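Local coordinates for TraM protein (Plasmid R64, PDB 3WZ3) that probably serves as an inner-membrane component of a plasmid-encoded type IVB secretion (conjugation) system, represented here by its periplasmic domain, at residues 46-49 / 50-54; 58-61 / 62-66. All coordinates share one frame; numbering follows the deposited sequence.

Interaction 1 (46-49 / 50-54); sequences AGYV and NALQA
Tyr-48 and Leu-52 meet one turn apart on the last turns of the alpha-helix 42-54, an i to i+4 pair in a periplasmic domain whose family is grouped with the NTF2-like folds. The helical ladder satisfies the main chain: Asn-50 N donates to Ala-46 O, Ala-51 N to Gly-47 O, Leu-52 N to Tyr-48 O (3.0 Å, 162° at the hydrogen) and Gln-53 N to Val-49 O. Gly-47 O, already holding Ala-51 N, also takes a hydrogen from a water at 2.7 Å, and that water in turn accepts one from Asn-50 ND2 at 2.9 Å, tying the amide back to the preceding turn on the exposed side.

On the buried side the phenol is satisfied elsewhere, its OH being hydrogen-bonded to Ala-21 O, while Phe-22 meets the ring edge-to-face and Ile-33 of helix 29-35 touches both Tyr-48 and Leu-52. With CG anti to the backbone N (chi1 173°), the ring projects out from the helix with one face turned to Leu-52. Leu-52 CD1 lies over that face as a CH-pi contact, 4.0 Å from the centroid of the Tyr-48 ring and displaced toward its CE1-CZ rim.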
# COMPACT_ATOMS: atom_id res chain seq x y z
N ALA A 46 -3.35 -9.53 -0.15
CA ALA A 46 -4.79 -9.66 -0.32
C ALA A 46 -5.53 -8.39 0.04
O ALA A 46 -6.54 -8.05 -0.59
CB ALA A 46 -5.32 -10.82 0.50
N GLY A 47 -5.06 -7.66 1.06
CA GLY A 47 -5.69 -6.40 1.42
C GLY A 47 -5.49 -5.33 0.35
O GLY A 47 -6.39 -4.51 0.13
N TYR A 48 -4.34 -5.33 -0.30
CA TYR A 48 -4.10 -4.44 -1.44
C TYR A 48 -5.05 -4.80 -2.60
O TYR A 48 -5.68 -3.93 -3.18
CB TYR A 48 -2.63 -4.57 -1.86
CG TYR A 48 -2.20 -3.86 -3.12
CD1 TYR A 48 -2.59 -2.56 -3.39
CD2 TYR A 48 -1.30 -4.47 -3.98
CE1 TYR A 48 -2.16 -1.90 -4.52
CE2 TYR A 48 -0.85 -3.81 -5.14
CZ TYR A 48 -1.30 -2.53 -5.39
OH TYR A 48 -0.87 -1.86 -6.52
N VAL A 49 -5.17 -6.09 -2.92
CA VAL A 49 -6.05 -6.52 -4.00
C VAL A 49 -7.49 -6.11 -3.68
O VAL A 49 -8.21 -5.62 -4.56
CB VAL A 49 -5.93 -8.04 -4.23
CG1 VAL A 49 -7.04 -8.53 -5.20
CG2 VAL A 49 -4.54 -8.40 -4.76
N ASN A 50 -7.92 -6.29 -2.43
CA ASN A 50 -9.25 -5.84 -2.00
C ASN A 50 -9.44 -4.34 -2.20
O ASN A 50 -10.52 -3.92 -2.65
CB ASN A 50 -9.51 -6.21 -0.54
CG ASN A 50 -10.96 -5.97 -0.12
OD1 ASN A 50 -11.88 -6.55 -0.69
ND2 ASN A 50 -11.15 -5.11 0.87
N ALA A 51 -8.44 -3.54 -1.85
CA ALA A 51 -8.53 -2.08 -2.01
C ALA A 51 -8.67 -1.69 -3.48
O ALA A 51 -9.45 -0.79 -3.83
CB ALA A 51 -7.33 -1.39 -1.37
N LEU A 52 -7.93 -2.36 -4.36
CA LEU A 52 -8.05 -2.09 -5.78
C LEU A 52 -9.48 -2.44 -6.24
O LEU A 52 -10.12 -1.65 -6.93
CB LEU A 52 -7.02 -2.91 -6.56
CG LEU A 52 -5.55 -2.53 -6.39
CD1 LEU A 52 -4.67 -3.60 -7.00
CD2 LEU A 52 -5.28 -1.15 -7.00
N GLN A 53 -9.99 -3.60 -5.84
CA GLN A 53 -11.33 -4.02 -6.25
C GLN A 53 -12.42 -3.09 -5.72
O GLN A 53 -13.42 -2.80 -6.41
CB GLN A 53 -11.58 -5.45 -5.82
CG GLN A 53 -13.01 -5.93 -6.05
CD GLN A 53 -13.37 -6.05 -7.50
OE1 GLN A 53 -12.52 -6.31 -8.35
NE2 GLN A 53 -14.66 -5.88 -7.81
N ALA A 54 -12.25 -2.59 -4.51
CA ALA A 54 -13.30 -1.78 -3.90
C ALA A 54 -13.52 -0.48 -4.66
O ALA A 54 -14.62 0.08 -4.61
CB ALA A 54 -13.00 -1.52 -2.44
O HOH W 1 -8.46 -4.39 1.84

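Interaction 2 (58-61 / 62-66); sequences LETI and KKEKM
Glu-59 and Lys-63 run side by side on the solvent side of helix 57-64, and their contact is more aliphatic than ionic. Glu-59 CG lies 3.4 Å from Lys-63 CD, whereas the salt bridge between Glu-59 OE2 and Lys-63 NZ is long, at 3.8 Å. The glutamate, its CG anti to the backbone N (chi1 174°) and its chain extended beyond, lies along the lysine. Glu-59 OE2 has a second partner in Asn-56 ND2, and Glu-64 OE2 pairs with Lys-107.

Backbone hydrogen bonds carry the helix to its end. Lys-62 N, Lys-63 N and Glu-64 N donate to the carbonyls of Leu-58, Glu-59 and Thr-60, but the next bond, Lys-65 N to Ile-61 O, is weak, bent to 124° at the hydrogen. Lys-65 has left the helix with positive phi, and its NZ curls back to donate to Lys-63 O at 2.6 Å from above the carbonyl plane.

Van der Waals contacts of methyl and methylene groups follow the chain as it turns away. Thr-60 OG1 is hydrogen-bonded to Asn-56 O; the other branch, methyl CG2, lies 4.1 Å from Met-66 SE (a selenomethionine) and 3.8 Å from Glu-64 OE2. Ile-61 brings CG1 and CG2 each to 3.4 Å from Met-66 O, a buried carbonyl with no hydrogen-bonding partner in the model. Leu-100 of strand 88-101 touches Thr-60, Ile-61 and Met-66 alike. The whole is a helix C-terminus, closed by a residue of positive phi, where helix 57-64 hands over to the first strand of the sheet.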
# COMPACT_ATOMS: atom_id res chain seq x y z
N LEU A 58 -8.68 -1.85 -11.37
CA LEU A 58 -8.06 -2.59 -12.46
C LEU A 58 -8.93 -2.60 -13.70
O LEU A 58 -8.43 -2.44 -14.80
CB LEU A 58 -7.74 -4.03 -12.02
CG LEU A 58 -6.72 -4.11 -10.89
CD1 LEU A 58 -6.46 -5.58 -10.60
CD2 LEU A 58 -5.45 -3.39 -11.29
N GLU A 59 -10.24 -2.77 -13.51
CA GLU A 59 -11.14 -2.78 -14.65
C GLU A 59 -11.18 -1.42 -15.31
O GLU A 59 -11.23 -1.33 -16.53
CB GLU A 59 -12.55 -3.18 -14.24
CG GLU A 59 -13.55 -3.04 -15.38
CD GLU A 59 -14.97 -3.37 -14.98
OE1 GLU A 59 -15.27 -4.57 -14.80
OE2 GLU A 59 -15.80 -2.43 -14.86
N THR A 60 -11.15 -0.35 -14.52
CA THR A 60 -11.18 1.00 -15.08
C THR A 60 -9.88 1.33 -15.81
O THR A 60 -9.89 1.91 -16.90
CB THR A 60 -11.48 2.05 -14.01
OG1 THR A 60 -12.71 1.72 -13.35
CG2 THR A 60 -11.61 3.45 -14.65
N ILE A 61 -8.75 0.97 -15.22
CA ILE A 61 -7.46 1.16 -15.88
C ILE A 61 -7.46 0.44 -17.22
O ILE A 61 -7.08 1.03 -18.25
CB ILE A 61 -6.29 0.67 -15.00
CG1 ILE A 61 -6.07 1.63 -13.83
CG2 ILE A 61 -5.02 0.58 -15.84
CD1 ILE A 61 -4.95 1.19 -12.89
N LYS A 62 -7.90 -0.81 -17.23
CA LYS A 62 -7.86 -1.61 -18.46
C LYS A 62 -8.84 -1.11 -19.51
O LYS A 62 -8.47 -0.94 -20.68
CB LYS A 62 -8.14 -3.08 -18.16
CG LYS A 62 -8.13 -3.98 -19.39
CD LYS A 62 -8.49 -5.40 -19.01
CE LYS A 62 -8.46 -6.33 -20.22
NZ LYS A 62 -9.40 -5.86 -21.29
N LYS A 63 -10.08 -0.89 -19.11
CA LYS A 63 -11.11 -0.53 -20.08
C LYS A 63 -11.01 0.90 -20.57
O LYS A 63 -11.21 1.17 -21.76
CB LYS A 63 -12.49 -0.81 -19.51
CG LYS A 63 -12.81 -2.29 -19.46
CD LYS A 63 -14.12 -2.55 -18.74
CE LYS A 63 -15.26 -1.73 -19.33
NZ LYS A 63 -16.51 -1.89 -18.54
N GLU A 64 -10.68 1.83 -19.67
CA GLU A 64 -10.69 3.25 -20.00
C GLU A 64 -9.33 3.87 -20.24
O GLU A 64 -9.22 5.06 -20.55
CB GLU A 64 -11.45 4.05 -18.94
CG GLU A 64 -12.91 3.63 -18.82
CD GLU A 64 -13.74 4.61 -18.01
OE1 GLU A 64 -13.65 5.82 -18.26
OE2 GLU A 64 -14.47 4.16 -17.11
N LYS A 65 -8.28 3.05 -20.10
CA LYS A 65 -6.92 3.49 -20.42
C LYS A 65 -6.53 4.68 -19.56
O LYS A 65 -6.05 5.71 -20.05
CB LYS A 65 -6.78 3.82 -21.91
CG LYS A 65 -6.54 2.61 -22.79
CD LYS A 65 -7.63 1.56 -22.67
CE LYS A 65 -8.81 1.90 -23.57
NZ LYS A 65 -9.72 0.73 -23.82
N MSE A 66 -6.79 4.55 -18.27
CA MSE A 66 -6.49 5.60 -17.33
C MSE A 66 -5.35 5.18 -16.42
O MSE A 66 -5.17 4.00 -16.12
CB MSE A 66 -7.72 5.92 -16.47
CG MSE A 66 -8.86 6.58 -17.26
SE MSE A 66 -10.30 7.11 -16.05
CE MSE A 66 -11.33 8.25 -17.25

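Interactions 1 and 2 illustrate how consecutive helices can share one neighbouring helix while meeting other parts of the fold separately. Helix 42-54, with interaction 1, comes first in the chain and helix 57-64, with interaction 2, directly follows; their centres lie about 16 Å apart. Both reach helix 29-35, where Ile-33 meets Leu-52 from the first and Leu-58 from the second, but interaction 1 also meets Phe-22 and interaction 2 Leu-100 of strand 88-101. Interaction 1 lies nearer the centre of the chain, about 10 Å away against 19 Å. Interaction 2 leads into strand 67-82, an outer strand of the four-stranded antiparallel sheet, so it alone stands where the helical part passes into the sheet.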